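PDB 2HZG: mandelate racemase/muconate lactonizing enzyme/Enolase superfamily, which belongs to the enolase superfamily, pairing an N-terminal capping domain with a TIM-barrel domain that holds a sodium ion in this structure. Local coordinates for residues F11-P16 with A28-V33; C44-L49 with L96-H101. All coordinates share one frame; numbering follows the deposited sequence.

Contact 1 (F11-P16 with A28-V33); sequences FYLSMP and ALLVRV
Four main-chain hydrogen bonds tie strand 11-14 to strand 28-33, two round the pair F11 and L30 and two round L13 and A28. The straightest runs from F11 N to L30 O (2.9 Å, 174° at the hydrogen) and lies in the carbonyl plane. The bond from A28 N to L13 O is less regular, its donor standing above that plane. Between them Y12 and L29 form a non-hydrogen-bonded pair, where L29 CA also makes a CA-H...O contact with F11 O. This antiparallel pairing joins the first two strands of the three-stranded sheet in the N-terminal capping domain of the enolase superfamily. On the sheet face of F11, L13, A28 and L30, L13 CD1 meets L30 CD1 at 3.8 Å, the two side chains crossing obliquely. R32 is partly exposed but packed: a bend at chi3 (57°) lets the F11 edge point at one guanidinium face, F11 CZ lying 3.6 Å above the R32 guanidinium plane, with the planes 80° apart. A salt bridge from R32 NH2 to D9 meets the charge. The loose side is S14-P16, partly exposed to exposed, where S14 OG bonds to M15 O.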
# COMPACT_ATOMS: atom_id res chain seq x y z
N PHE A 11 -17.65 12.94 -0.49
CA PHE A 11 -18.13 13.55 0.74
C PHE A 11 -17.29 13.09 1.93
O PHE A 11 -17.36 11.94 2.33
CB PHE A 11 -19.59 13.17 0.96
CG PHE A 11 -20.52 13.70 -0.10
CD1 PHE A 11 -21.21 14.90 0.11
CD2 PHE A 11 -20.69 13.01 -1.30
CE1 PHE A 11 -22.07 15.41 -0.86
CE2 PHE A 11 -21.55 13.51 -2.29
CZ PHE A 11 -22.23 14.72 -2.07
N TYR A 12 -16.48 14.01 2.47
CA TYR A 12 -15.68 13.73 3.65
C TYR A 12 -16.61 13.95 4.85
O TYR A 12 -17.02 15.07 5.11
CB TYR A 12 -14.48 14.70 3.70
CG TYR A 12 -13.42 14.48 4.79
CD1 TYR A 12 -13.63 13.63 5.89
CD2 TYR A 12 -12.21 15.19 4.74
CE1 TYR A 12 -12.64 13.46 6.89
CE2 TYR A 12 -11.22 15.04 5.72
CZ TYR A 12 -11.43 14.18 6.79
OH TYR A 12 -10.43 14.05 7.74
N LEU A 13 -16.97 12.87 5.54
CA LEU A 13 -17.82 13.00 6.71
C LEU A 13 -17.02 12.74 7.97
O LEU A 13 -16.14 11.88 7.97
CB LEU A 13 -19.01 12.03 6.64
CG LEU A 13 -19.93 12.14 5.42
CD1 LEU A 13 -21.15 11.24 5.64
CD2 LEU A 13 -20.33 13.60 5.17
N SER A 14 -17.36 13.44 9.06
CA SER A 14 -16.69 13.18 10.33
C SER A 14 -17.60 13.46 11.52
O SER A 14 -18.37 14.41 11.50
CB SER A 14 -15.41 14.05 10.46
OG SER A 14 -14.66 13.70 11.62
N MET A 15 -17.49 12.62 12.55
CA MET A 15 -17.94 12.95 13.90
C MET A 15 -17.28 14.28 14.32
O MET A 15 -16.18 14.59 13.84
CB MET A 15 -17.52 11.85 14.88
CG MET A 15 -18.33 10.53 14.75
SD MET A 15 -20.09 10.72 15.13
CE MET A 15 -20.03 10.76 16.92
N PRO A 16 -17.96 15.07 15.19
CA PRO A 16 -17.40 16.37 15.62
C PRO A 16 -16.05 16.23 16.33
O PRO A 16 -15.20 17.10 16.20
CB PRO A 16 -18.47 16.93 16.59
CG PRO A 16 -19.68 16.11 16.40
CD PRO A 16 -19.27 14.78 15.81
N ALA A 28 -15.76 9.09 7.54
CA ALA A 28 -16.10 8.34 6.33
C ALA A 28 -15.77 9.14 5.09
O ALA A 28 -15.75 10.37 5.11
CB ALA A 28 -17.61 7.95 6.31
N LEU A 29 -15.48 8.43 4.00
CA LEU A 29 -15.47 9.06 2.69
C LEU A 29 -16.53 8.38 1.84
O LEU A 29 -16.38 7.22 1.48
CB LEU A 29 -14.08 9.01 2.03
CG LEU A 29 -14.04 9.69 0.63
CD1 LEU A 29 -14.30 11.20 0.70
CD2 LEU A 29 -12.71 9.44 -0.04
N LEU A 30 -17.62 9.10 1.56
CA LEU A 30 -18.70 8.57 0.74
C LEU A 30 -18.53 9.03 -0.70
O LEU A 30 -17.99 10.10 -0.97
CB LEU A 30 -20.07 9.00 1.29
CG LEU A 30 -20.51 8.52 2.68
CD1 LEU A 30 -21.99 8.83 2.87
CD2 LEU A 30 -20.29 7.02 2.88
N VAL A 31 -18.98 8.20 -1.63
CA VAL A 31 -18.74 8.45 -3.04
C VAL A 31 -20.07 8.32 -3.75
O VAL A 31 -20.69 7.26 -3.69
CB VAL A 31 -17.75 7.41 -3.66
CG1 VAL A 31 -17.55 7.69 -5.15
CG2 VAL A 31 -16.37 7.40 -2.94
N ARG A 32 -20.49 9.39 -4.41
CA ARG A 32 -21.71 9.33 -5.21
C ARG A 32 -21.31 9.43 -6.67
O ARG A 32 -20.75 10.44 -7.09
CB ARG A 32 -22.68 10.48 -4.85
CG ARG A 32 -24.02 10.39 -5.61
CD ARG A 32 -24.94 11.59 -5.35
NE ARG A 32 -24.29 12.85 -5.70
CZ ARG A 32 -24.55 14.03 -5.12
NH1 ARG A 32 -25.48 14.11 -4.15
NH2 ARG A 32 -23.89 15.11 -5.51
N VAL A 33 -21.61 8.39 -7.43
CA VAL A 33 -21.33 8.38 -8.86
C VAL A 33 -22.66 8.64 -9.60
O VAL A 33 -23.70 8.08 -9.23
CB VAL A 33 -20.71 7.03 -9.31
CG1 VAL A 33 -20.46 7.02 -10.83
CG2 VAL A 33 -19.39 6.76 -8.55

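Contact 2 (C44-L49 with L96-H101); sequences CEAAPL and LLQAPH
A water oxygen between the segments is gripped three times. It accepts from A47 N at 3.0 Å and from Q98 NE2 at 3.1 Å. The shortest of the three bonds, 2.7 Å, runs between the water oxygen and H101 ND1. Q98 NE2 has a second partner in S51 OG on helix 48-56. Because the water lies in the plane of the imidazole at its edge, its bond is consistent with holding the ring in this rotation (chi2 -166°). It also links the two segments, whose nearest CA atoms, A46 CA and H101 CA, are 5.8 Å apart. Q98 reaches the water through CG anti to its backbone N (chi1 -170°) and a bend at chi2 (72°); its other amide atom, OE1, bonds to the backbone N of Q98 of the second subunit, so both ends of the amide are held.

Beside the water, the A46 methyl gives the apolar contact. It points at the other segment and presses obliquely on the imidazole, with A46 CB 3.4 Å from H101 ND1 and 3.5 Å from H101 CB. Over one face of the H101 ring lies E45 O, 4.0 Å above the plane and offset toward the rim. At the start of the segment C44, its SG anti to the carbonyl carbon, places that sulfur 3.2 Å from H101 O.

A47 occupies the N-cap position of helix 48-56, and its O bonds to S51 OG, while a type I turn from L96 to A99 leads into helix 99-118. The pair thus forms a water-bridged junction between the openings of two helices in the enolase-superfamily capping domain, at the subunit interface.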
# COMPACT_ATOMS: atom_id res chain seq x y z
N CYS A 44 -15.46 4.51 1.02
CA CYS A 44 -14.05 4.10 1.14
C CYS A 44 -13.74 3.93 2.62
O CYS A 44 -14.00 4.83 3.42
CB CYS A 44 -13.12 5.18 0.57
SG CYS A 44 -13.45 5.65 -1.12
N GLU A 45 -13.18 2.78 2.99
CA GLU A 45 -12.74 2.61 4.37
C GLU A 45 -11.26 3.00 4.43
O GLU A 45 -10.36 2.17 4.36
CB GLU A 45 -12.98 1.17 4.89
CG GLU A 45 -12.54 0.94 6.34
CD GLU A 45 -13.03 2.00 7.36
OE1 GLU A 45 -14.08 2.65 7.13
OE2 GLU A 45 -12.37 2.17 8.41
N ALA A 46 -11.03 4.30 4.53
CA ALA A 46 -9.73 4.85 4.20
C ALA A 46 -9.67 6.23 4.79
O ALA A 46 -10.71 6.81 5.14
CB ALA A 46 -9.60 4.96 2.68
N ALA A 47 -8.46 6.79 4.81
CA ALA A 47 -8.25 8.18 5.21
C ALA A 47 -8.86 9.06 4.13
O ALA A 47 -8.45 9.00 2.97
CB ALA A 47 -6.74 8.45 5.38
N PRO A 48 -9.90 9.84 4.49
CA PRO A 48 -10.61 10.61 3.46
C PRO A 48 -9.80 11.63 2.68
O PRO A 48 -9.94 11.65 1.47
CB PRO A 48 -11.74 11.28 4.25
CG PRO A 48 -11.99 10.34 5.40
CD PRO A 48 -10.57 9.97 5.80
N LEU A 49 -8.97 12.46 3.33
CA LEU A 49 -8.27 13.48 2.57
C LEU A 49 -7.21 12.91 1.61
O LEU A 49 -7.15 13.34 0.47
CB LEU A 49 -7.69 14.58 3.47
CG LEU A 49 -6.91 15.71 2.77
CD1 LEU A 49 -7.86 16.61 1.99
CD2 LEU A 49 -6.15 16.53 3.80
N LEU A 96 0.51 5.42 -7.57
CA LEU A 96 -0.21 6.22 -6.60
C LEU A 96 -0.68 5.24 -5.52
O LEU A 96 -1.70 4.56 -5.68
CB LEU A 96 -1.36 6.97 -7.30
CG LEU A 96 -2.48 7.69 -6.54
CD1 LEU A 96 -2.03 8.23 -5.18
CD2 LEU A 96 -3.12 8.78 -7.41
N LEU A 97 0.10 5.15 -4.45
CA LEU A 97 -0.11 4.09 -3.44
C LEU A 97 -1.54 4.09 -2.86
O LEU A 97 -2.12 3.02 -2.67
CB LEU A 97 0.95 4.18 -2.33
CG LEU A 97 0.93 3.14 -1.19
CD1 LEU A 97 0.89 1.71 -1.71
CD2 LEU A 97 2.15 3.36 -0.21
N GLN A 98 -2.08 5.27 -2.61
CA GLN A 98 -3.43 5.43 -2.04
C GLN A 98 -4.56 4.93 -2.97
O GLN A 98 -5.68 4.70 -2.50
CB GLN A 98 -3.70 6.91 -1.70
CG GLN A 98 -4.98 7.19 -0.88
CD GLN A 98 -4.87 6.75 0.58
OE1 GLN A 98 -3.78 6.52 1.09
NE2 GLN A 98 -6.00 6.63 1.26
N ALA A 99 -4.26 4.75 -4.27
CA ALA A 99 -5.33 4.51 -5.26
C ALA A 99 -6.41 3.44 -4.90
O ALA A 99 -7.59 3.71 -5.05
CB ALA A 99 -4.76 4.26 -6.66
N PRO A 100 -6.00 2.23 -4.44
CA PRO A 100 -7.00 1.18 -4.19
C PRO A 100 -8.08 1.59 -3.17
O PRO A 100 -9.21 1.14 -3.28
CB PRO A 100 -6.16 0.04 -3.58
CG PRO A 100 -4.80 0.30 -3.99
CD PRO A 100 -4.63 1.76 -4.17
N HIS A 101 -7.71 2.44 -2.20
CA HIS A 101 -8.65 2.87 -1.17
C HIS A 101 -9.69 3.83 -1.75
O HIS A 101 -10.88 3.72 -1.44
CB HIS A 101 -7.88 3.51 -0.01
CG HIS A 101 -7.37 2.51 0.98
ND1 HIS A 101 -6.90 2.87 2.23
CD2 HIS A 101 -7.28 1.17 0.92
CE1 HIS A 101 -6.54 1.78 2.89
NE2 HIS A 101 -6.77 0.73 2.12
O HOH W 1 -6.22 4.99 3.83

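How the contacts relate
The two contacts follow one another along the chain, contact 1 closing before contact 2 opens, and their centres lie 13 Å apart. Strand 38-44 connects them: it is the third strand of the sheet whose first two strands form contact 1, and its last residue, C44, begins contact 2. A probable hydrogen bond of 2.9 Å from C44 N to L29 O joins them directly. P48, opening helix 48-56, adds packing, its CB 3.4 Å from Y12 CD1. These contacts link the sheet to helix 48-56 within the capping domain. In contact 2 the side chain of E45 is about 10 Å from a sodium ion and touches D277 and T307, and both contacts reach the second subunit.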